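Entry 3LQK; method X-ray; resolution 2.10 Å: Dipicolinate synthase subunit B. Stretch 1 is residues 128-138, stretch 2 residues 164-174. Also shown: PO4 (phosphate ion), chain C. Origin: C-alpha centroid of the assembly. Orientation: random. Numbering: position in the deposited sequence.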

# COMPACT_ATOMS: atom_id res chain seq x y z
N VAL A 128 17.90 3.39 -11.86
CA VAL A 128 18.28 2.39 -10.88
C VAL A 128 18.60 1.04 -11.53
O VAL A 128 17.95 0.63 -12.49
CB VAL A 128 17.17 2.20 -9.76
CG1 VAL A 128 16.90 3.54 -9.02
CG2 VAL A 128 15.93 1.72 -10.29
N GLY A 129 19.64 0.38 -11.03
CA GLY A 129 19.99 -1.01 -11.36
C GLY A 129 19.77 -1.96 -10.20
O GLY A 129 20.63 -2.08 -9.30
N ILE A 130 18.64 -2.63 -10.17
CA ILE A 130 18.33 -3.49 -9.05
C ILE A 130 19.24 -4.67 -8.97
O ILE A 130 19.75 -5.13 -9.95
CB ILE A 130 16.90 -4.11 -9.01
CG1 ILE A 130 16.23 -4.03 -10.32
CG2 ILE A 130 16.10 -3.60 -7.84
CD1 ILE A 130 16.61 -5.09 -11.12
N SER A 131 19.39 -5.16 -7.76
CA SER A 131 20.16 -6.35 -7.53
C SER A 131 19.82 -6.91 -6.16
O SER A 131 20.43 -6.51 -5.17
CB SER A 131 21.65 -6.03 -7.62
OG SER A 131 22.35 -7.22 -7.44
N THR A 132 18.79 -7.74 -6.09
CA THR A 132 18.36 -8.32 -4.82
C THR A 132 17.67 -9.66 -5.05
O THR A 132 16.92 -9.83 -6.01
CB THR A 132 17.44 -7.33 -3.98
OG1 THR A 132 17.15 -7.89 -2.70
CG2 THR A 132 16.15 -6.96 -4.70
N ASN A 133 17.90 -10.58 -4.11
CA ASN A 133 17.32 -11.91 -4.16
C ASN A 133 15.86 -11.98 -3.65
O ASN A 133 15.25 -13.06 -3.62
CB ASN A 133 18.23 -12.92 -3.47
CG ASN A 133 18.27 -12.73 -1.97
OD1 ASN A 133 17.29 -12.29 -1.38
ND2 ASN A 133 19.41 -13.02 -1.34
N ASP A 134 15.29 -10.83 -3.27
CA ASP A 134 13.88 -10.78 -2.83
C ASP A 134 13.04 -9.86 -3.73
O ASP A 134 11.96 -9.41 -3.38
CB ASP A 134 13.77 -10.34 -1.35
CG ASP A 134 14.24 -8.89 -1.12
OD1 ASP A 134 14.76 -8.19 -2.05
OD2 ASP A 134 14.07 -8.44 0.03
N ALA A 135 13.57 -9.55 -4.91
CA ALA A 135 12.89 -8.66 -5.82
C ALA A 135 11.45 -9.15 -6.18
O ALA A 135 10.53 -8.33 -6.32
CB ALA A 135 13.73 -8.50 -7.07
N LEU A 136 11.23 -10.47 -6.37
CA LEU A 136 9.86 -10.97 -6.70
C LEU A 136 9.11 -11.41 -5.47
O LEU A 136 8.00 -11.97 -5.58
CB LEU A 136 9.89 -12.10 -7.72
CG LEU A 136 10.50 -11.72 -9.09
CD1 LEU A 136 10.69 -12.96 -10.05
CD2 LEU A 136 9.58 -10.66 -9.73
N GLY A 137 9.73 -11.25 -4.31
CA GLY A 137 9.09 -11.50 -2.99
C GLY A 137 8.72 -10.17 -2.33
O GLY A 137 8.04 -9.34 -2.95
N LEU A 138 9.28 -9.88 -1.16
CA LEU A 138 8.84 -8.72 -0.37
C LEU A 138 9.18 -7.39 -1.01
O LEU A 138 8.53 -6.37 -0.75
CB LEU A 138 9.43 -8.76 1.07
CG LEU A 138 8.71 -9.71 2.02
CD1 LEU A 138 9.62 -9.96 3.20
CD2 LEU A 138 7.28 -9.19 2.40
N VAL A 164 17.68 -21.49 -8.53
CA VAL A 164 18.33 -21.40 -7.24
C VAL A 164 17.89 -20.18 -6.42
O VAL A 164 17.69 -20.29 -5.20
CB VAL A 164 19.87 -21.49 -7.46
CG1 VAL A 164 20.67 -21.21 -6.19
CG2 VAL A 164 20.20 -22.96 -8.02
N LYS A 165 17.71 -19.04 -7.08
CA LYS A 165 17.23 -17.86 -6.42
C LYS A 165 15.96 -17.33 -7.15
O LYS A 165 16.00 -16.32 -7.86
CB LYS A 165 18.30 -16.78 -6.41
CG LYS A 165 19.72 -17.17 -6.04
CD LYS A 165 20.55 -15.88 -5.87
CE LYS A 165 21.10 -15.43 -7.19
NZ LYS A 165 21.86 -14.14 -7.03
N PRO A 166 14.81 -18.01 -6.96
CA PRO A 166 13.65 -17.70 -7.81
C PRO A 166 13.09 -16.28 -7.66
O PRO A 166 12.46 -15.81 -8.59
CB PRO A 166 12.61 -18.75 -7.43
CG PRO A 166 13.10 -19.39 -6.15
CD PRO A 166 14.55 -19.04 -5.94
N ASN A 167 13.36 -15.60 -6.55
CA ASN A 167 12.93 -14.20 -6.36
C ASN A 167 13.92 -13.12 -6.77
O ASN A 167 13.65 -11.92 -6.58
CB ASN A 167 12.41 -13.96 -4.95
CG ASN A 167 11.14 -14.74 -4.68
OD1 ASN A 167 10.42 -15.10 -5.61
ND2 ASN A 167 10.84 -14.99 -3.40
N SER A 168 15.08 -13.55 -7.28
CA SER A 168 16.15 -12.64 -7.56
C SER A 168 16.01 -11.96 -8.90
O SER A 168 15.86 -12.66 -9.92
CB SER A 168 17.47 -13.41 -7.58
OG SER A 168 18.53 -12.52 -7.88
N LEU A 169 16.08 -10.63 -8.92
CA LEU A 169 16.23 -9.84 -10.15
C LEU A 169 17.52 -9.05 -10.08
O LEU A 169 17.80 -8.50 -9.02
CB LEU A 169 15.04 -8.89 -10.33
CG LEU A 169 13.66 -9.51 -10.56
CD1 LEU A 169 12.57 -8.39 -10.68
CD2 LEU A 169 13.73 -10.42 -11.81
N VAL A 170 18.26 -8.99 -11.21
CA VAL A 170 19.49 -8.22 -11.36
C VAL A 170 19.49 -7.52 -12.74
O VAL A 170 19.06 -8.13 -13.76
CB VAL A 170 20.73 -9.12 -11.25
CG1 VAL A 170 22.11 -8.32 -11.39
CG2 VAL A 170 20.70 -9.91 -9.88
N ALA A 171 19.91 -6.27 -12.76
CA ALA A 171 20.01 -5.46 -13.98
C ALA A 171 21.17 -5.94 -14.86
O ALA A 171 22.15 -6.47 -14.37
CB ALA A 171 20.20 -3.93 -13.63
N ARG A 172 21.02 -5.73 -16.15
CA ARG A 172 22.08 -5.82 -17.10
C ARG A 172 22.80 -4.51 -17.09
O ARG A 172 22.36 -3.55 -17.75
CB ARG A 172 21.53 -6.06 -18.51
CG ARG A 172 22.60 -6.35 -19.56
CD ARG A 172 21.96 -6.57 -20.93
NE ARG A 172 21.31 -7.89 -21.07
CZ ARG A 172 20.50 -8.24 -22.09
NH1 ARG A 172 20.00 -9.48 -22.16
NH2 ARG A 172 20.20 -7.35 -23.05
N MSE A 173 23.93 -4.49 -16.41
CA MSE A 173 24.64 -3.24 -16.17
C MSE A 173 25.19 -2.64 -17.45
O MSE A 173 25.33 -1.41 -17.53
CB MSE A 173 25.79 -3.45 -15.19
CG MSE A 173 25.33 -3.81 -13.73
SE MSE A 173 23.91 -2.55 -13.10
CE MSE A 173 23.57 -3.49 -11.44
N GLU A 174 25.48 -3.48 -18.44
CA GLU A 174 25.88 -2.97 -19.76
C GLU A 174 24.89 -2.06 -20.43
O GLU A 174 25.29 -1.27 -21.30
CB GLU A 174 26.10 -4.10 -20.80
CG GLU A 174 27.22 -4.96 -20.50
CD GLU A 174 27.39 -6.15 -21.51
OE1 GLU A 174 26.49 -6.43 -22.37
OE2 GLU A 174 28.45 -6.83 -21.41
P PO4 C . 22.95 -14.12 -2.70
O1 PO4 C . 23.53 -13.77 -1.32
O2 PO4 C . 22.84 -12.91 -3.63
O3 PO4 C . 23.79 -15.22 -3.41
O4 PO4 C . 21.50 -14.53 -2.49
O HOH W 1 15.46 -15.79 -4.48

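A short antiparallel pairing often continues past its last ladder rung by letting one strand turn and present a backbone amide nitrogen to the other stretch. Dipicolinate synthase subunit B offers a compact example, in which residues 128-132 and 169-171 run as strands at 145° and the loops beyond them stay in contact; the two stretches together bury 669 Å².

Val128 points away from the partner and takes no part. Contact begins at Gly129, whose CA lies 3.7 Å from Ala171 CB. The absence of a side chain matters here: an ideal CB on Gly129 would sit 3.1 Å from the selenium atom SE of selenomethionine Met173, a tight fit. The terminal CE of Met173 instead packs 3.9 Å from Gly129 O.

Ile130 O receives the first backbone hydrogen bond, from Ala171 N at 3.0 Å, and the same oxygen receives a CA-H...O contact from Val170 CA at 3.4 Å. The Ile130 side chain sets out sideways, yet its CD1 comes within 4.2 Å of Leu169 CB.

The ladder begins at Ser131, which forms the non-hydrogen-bonded pair with Val170, and this explains their close CA-CA spacing of 4.3 Å; their side chains share a face, with Ser131 OG 4.0 Å from Val170 CG2. Thr132 and Leu169 follow as the hydrogen-bonded pair, their CA atoms 5.9 Å apart and their side chains on the other face. Each amide serves the other's carbonyl: Thr132 N to Leu169 O is 3.2 Å, and Leu169 N to Thr132 O is 3.1 Å.

A type I turn from Thr132 to Ala135 now bends the chain, and a very short 2.5 Å hydrogen bond from Thr132 OG1 to Asp134 OD1 links two of its residues. At Asn133 the backbones come close, with its CA 3.7 Å from Ser168 CA. A water bridges the stretches as well, donating to Asn133 O at 2.9 Å and accepting from Asn167 N at 3.0 Å. The Asn133 side chain sets out sideways, and its end leads off from the partner, where ND2 donates to phosphate O4 at 2.8 Å.

Beyond Asp134, apolar packing resumes. Ala135 CB touches Leu169 CB at 3.5 Å, and Leu136 CD2 meets Leu169 CD1 at 3.9 Å, so Leu169 is shared by Ile130, Ala135 and Leu136. Leu136 N donates to Asn167 O at 2.8 Å, extending the backbone bonding past the ladder. At Gly137, an ideal CB would crowd Asn167 ND2 at 3.1 Å. Leu138 points away, and the contact ends.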